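Local coordinates for protein protease VII (Escherichia coli, PDB 1I78) that cleaves polypeptides as an outer membrane protease of the omptin family, probably working on substrates at the cell surface, at residues Gly251-Val256 with Tyr285-Thr290. The protein carries 3 engineered substitutions. Sequence-based numbering, arbitrary orientation.
Sequences GAWNRV and YNFITT
A252 and I288 form a hydrogen-bonded antiparallel pair, each NH reaching the other's carbonyl: A252 N to I288 O is 2.8 Å and I288 N to A252 O 2.7 Å. Two residues on, N254 and N286 repeat this exchange, with N286 N 2.9 Å from N254 O and a more bent bond (144°) from N254 N to N286 O. Their side chains, which leave the sheet on the same face, add a fifth bond, a longer one of 3.3 Å from N286 ND2 to N254 OD1. It uses a lone pair of OD1 in the plane of the N254 amide, but that oxygen lies somewhat out of the N286 amide plane; the two amides are steeply inclined to each other. With chi1 at 64°, CG of N254 sits between its backbone N and carbonyl carbon, which turns the end of the side chain toward 285-290. Beside this polar pair, the methyl of A252 stands 4.2 Å from CB of I288, and N286 and I288 also touch L21 of strand 12-31.

The other face, in the non-hydrogen-bonded pairs, carries the larger groups. CE2 of F287 packs 3.8 Å from W253 CB, while CD1 of the indole lies over one face of the phenyl ring, displaced toward its rim; the two ring planes are inclined at 54°. Next along, the extended R255 brings NH1 to the ring edge of Y285 near CD2, and R255 NH2 forms a salt bridge with E283, just before 285-290. N254 and N286 thus share one face with A252 and I288, while W253, F287, R255 and Y285 lie on the other. The strands run nearly antiparallel as neighbouring members of a beta hairpin, flanked by strands 219-242 and 12-31, in the wall of the antiparallel beta-barrel of an omptin.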
ATOM      1  N   GLY A 251      12.833   4.389  -8.416  1.00 28.11           N
ATOM      2  CA  GLY A 251      11.409   4.616  -8.566  1.00 28.45           C
ATOM      3  C   GLY A 251      10.648   3.294  -8.509  1.00 30.89           C
ATOM      4  O   GLY A 251      10.952   2.345  -9.251  1.00 30.11           O
ATOM      5  N   ALA A 252       9.649   3.229  -7.634  1.00 30.85           N
ATOM      6  CA  ALA A 252       8.856   2.015  -7.467  1.00 31.51           C
ATOM      7  C   ALA A 252       7.344   2.225  -7.513  1.00 33.32           C
ATOM      8  O   ALA A 252       6.801   3.176  -6.954  1.00 32.99           O
ATOM      9  CB  ALA A 252       9.228   1.339  -6.163  1.00 28.90           C
ATOM     10  N   TRP A 253       6.673   1.304  -8.186  1.00 34.46           N
ATOM     11  CA  TRP A 253       5.230   1.317  -8.320  1.00 34.32           C
ATOM     12  C   TRP A 253       4.733  -0.007  -7.775  1.00 34.72           C
ATOM     13  O   TRP A 253       5.416  -1.024  -7.873  1.00 35.89           O
ATOM     14  CB  TRP A 253       4.833   1.411  -9.789  1.00 34.99           C
ATOM     15  CG  TRP A 253       3.375   1.109 -10.042  1.00 38.35           C
ATOM     16  CD1 TRP A 253       2.317   1.945  -9.834  1.00 39.14           C
ATOM     17  CD2 TRP A 253       2.827  -0.109 -10.567  1.00 40.35           C
ATOM     18  NE1 TRP A 253       1.145   1.329 -10.204  1.00 41.23           N
ATOM     19  CE2 TRP A 253       1.428   0.068 -10.659  1.00 41.53           C
ATOM     20  CE3 TRP A 253       3.385  -1.336 -10.974  1.00 45.59           C
ATOM     21  CZ2 TRP A 253       0.567  -0.936 -11.149  1.00 44.29           C
ATOM     22  CZ3 TRP A 253       2.524  -2.347 -11.466  1.00 46.88           C
ATOM     23  CH2 TRP A 253       1.131  -2.131 -11.548  1.00 45.59           C
ATOM     24  N   ASN A 254       3.554  -0.008  -7.186  1.00 33.91           N
ATOM     25  CA  ASN A 254       3.025  -1.262  -6.708  1.00 37.96           C
ATOM     26  C   ASN A 254       1.529  -1.150  -6.592  1.00 36.88           C
ATOM     27  O   ASN A 254       1.000  -0.092  -6.275  1.00 38.13           O
ATOM     28  CB  ASN A 254       3.665  -1.669  -5.374  1.00 39.38           C
ATOM     29  CG  ASN A 254       3.352  -0.714  -4.279  1.00 41.55           C
ATOM     30  OD1 ASN A 254       2.189  -0.551  -3.904  1.00 41.60           O
ATOM     31  ND2 ASN A 254       4.385  -0.059  -3.751  1.00 42.74           N
ATOM     32  N   ARG A 255       0.847  -2.246  -6.888  1.00 37.04           N
ATOM     33  CA  ARG A 255      -0.597  -2.252  -6.838  1.00 35.48           C
ATOM     34  C   ARG A 255      -1.185  -3.502  -6.222  1.00 33.57           C
ATOM     35  O   ARG A 255      -0.650  -4.612  -6.374  1.00 30.63           O
ATOM     36  CB  ARG A 255      -1.159  -2.098  -8.249  1.00 35.84           C
ATOM     37  CG  ARG A 255      -2.672  -2.209  -8.308  1.00 39.34           C
ATOM     38  CD  ARG A 255      -3.205  -1.861  -9.685  1.00 45.20           C
ATOM     39  NE  ARG A 255      -4.664  -1.917  -9.743  1.00 49.14           N
ATOM     40  CZ  ARG A 255      -5.475  -1.250  -8.922  1.00 50.99           C
ATOM     41  NH1 ARG A 255      -4.977  -0.466  -7.963  1.00 50.08           N
ATOM     42  NH2 ARG A 255      -6.794  -1.373  -9.055  1.00 50.09           N
ATOM     43  N   VAL A 256      -2.287  -3.304  -5.512  1.00 32.20           N
ATOM     44  CA  VAL A 256      -3.027  -4.412  -4.931  1.00 32.73           C
ATOM     45  C   VAL A 256      -4.388  -4.337  -5.599  1.00 32.40           C
ATOM     46  O   VAL A 256      -5.156  -3.415  -5.351  1.00 35.65           O
ATOM     47  CB  VAL A 256      -3.196  -4.285  -3.413  1.00 30.11           C
ATOM     48  CG1 VAL A 256      -4.234  -5.294  -2.931  1.00 28.66           C
ATOM     49  CG2 VAL A 256      -1.882  -4.534  -2.738  1.00 27.80           C
ATOM     50  N   TYR A 285      -2.651   1.362  -4.435  1.00 35.39           N
ATOM     51  CA  TYR A 285      -1.469   1.440  -5.271  1.00 36.00           C
ATOM     52  C   TYR A 285      -0.605   2.538  -4.694  1.00 34.65           C
ATOM     53  O   TYR A 285      -1.096   3.439  -4.011  1.00 32.17           O
ATOM     54  CB  TYR A 285      -1.814   1.693  -6.748  1.00 38.62           C
ATOM     55  CG  TYR A 285      -2.401   3.042  -7.082  1.00 42.63           C
ATOM     56  CD1 TYR A 285      -1.629   4.206  -7.013  1.00 44.48           C
ATOM     57  CD2 TYR A 285      -3.728   3.155  -7.498  1.00 44.66           C
ATOM     58  CE1 TYR A 285      -2.165   5.444  -7.348  1.00 46.16           C
ATOM     59  CE2 TYR A 285      -4.274   4.383  -7.839  1.00 46.30           C
ATOM     60  CZ  TYR A 285      -3.493   5.525  -7.761  1.00 47.46           C
ATOM     61  OH  TYR A 285      -4.045   6.744  -8.089  1.00 49.44           O
ATOM     62  N   ASN A 286       0.691   2.439  -4.932  1.00 35.49           N
ATOM     63  CA  ASN A 286       1.612   3.431  -4.430  1.00 38.54           C
ATOM     64  C   ASN A 286       2.756   3.645  -5.397  1.00 39.82           C
ATOM     65  O   ASN A 286       3.083   2.778  -6.220  1.00 38.53           O
ATOM     66  CB  ASN A 286       2.181   3.002  -3.083  1.00 42.72           C
ATOM     67  CG  ASN A 286       1.103   2.735  -2.060  1.00 49.98           C
ATOM     68  OD1 ASN A 286       0.394   3.653  -1.632  1.00 53.02           O
ATOM     69  ND2 ASN A 286       0.962   1.468  -1.661  1.00 50.75           N
ATOM     70  N   PHE A 287       3.339   4.828  -5.273  1.00 38.76           N
ATOM     71  CA  PHE A 287       4.480   5.267  -6.039  1.00 38.01           C
ATOM     72  C   PHE A 287       5.493   5.684  -4.981  1.00 37.64           C
ATOM     73  O   PHE A 287       5.156   6.456  -4.073  1.00 35.52           O
ATOM     74  CB  PHE A 287       4.119   6.481  -6.887  1.00 39.55           C
ATOM     75  CG  PHE A 287       3.838   6.158  -8.305  1.00 44.86           C
ATOM     76  CD1 PHE A 287       2.652   6.588  -8.908  1.00 48.41           C
ATOM     77  CD2 PHE A 287       4.765   5.448  -9.065  1.00 46.72           C
ATOM     78  CE1 PHE A 287       2.392   6.317 -10.257  1.00 50.21           C
ATOM     79  CE2 PHE A 287       4.521   5.169 -10.411  1.00 49.68           C
ATOM     80  CZ  PHE A 287       3.328   5.606 -11.013  1.00 49.88           C
ATOM     81  N   ILE A 288       6.711   5.162  -5.090  1.00 35.82           N
ATOM     82  CA  ILE A 288       7.774   5.493  -4.161  1.00 36.31           C
ATOM     83  C   ILE A 288       8.993   5.990  -4.917  1.00 37.75           C
ATOM     84  O   ILE A 288       9.543   5.299  -5.781  1.00 36.37           O
ATOM     85  CB  ILE A 288       8.198   4.293  -3.321  1.00 38.05           C
ATOM     86  CG1 ILE A 288       7.054   3.882  -2.402  1.00 38.57           C
ATOM     87  CG2 ILE A 288       9.464   4.647  -2.518  1.00 37.35           C
ATOM     88  CD1 ILE A 288       7.397   2.713  -1.492  1.00 40.92           C
ATOM     89  N   THR A 289       9.412   7.201  -4.582  1.00 38.39           N
ATOM     90  CA  THR A 289      10.560   7.802  -5.229  1.00 39.88           C
ATOM     91  C   THR A 289      11.599   7.972  -4.144  1.00 39.50           C
ATOM     92  O   THR A 289      11.328   8.550  -3.095  1.00 38.99           O
ATOM     93  CB  THR A 289      10.176   9.149  -5.868  1.00 42.09           C
ATOM     94  OG1 THR A 289       9.283   8.906  -6.968  1.00 40.26           O
ATOM     95  CG2 THR A 289      11.413   9.888  -6.363  1.00 42.22           C
ATOM     96  N   THR A 290      12.792   7.459  -4.402  1.00 38.22           N
ATOM     97  CA  THR A 290      13.833   7.506  -3.405  1.00 38.19           C
ATOM     98  C   THR A 290      15.242   7.669  -3.956  1.00 37.26           C
ATOM     99  O   THR A 290      15.517   7.409  -5.132  1.00 36.95           O
ATOM    100  CB  THR A 290      13.787   6.217  -2.560  1.00 40.18           C
ATOM    101  OG1 THR A 290      14.849   6.234  -1.611  1.00 46.34           O
ATOM    102  CG2 THR A 290      13.960   4.970  -3.449  1.00 41.00           C
TER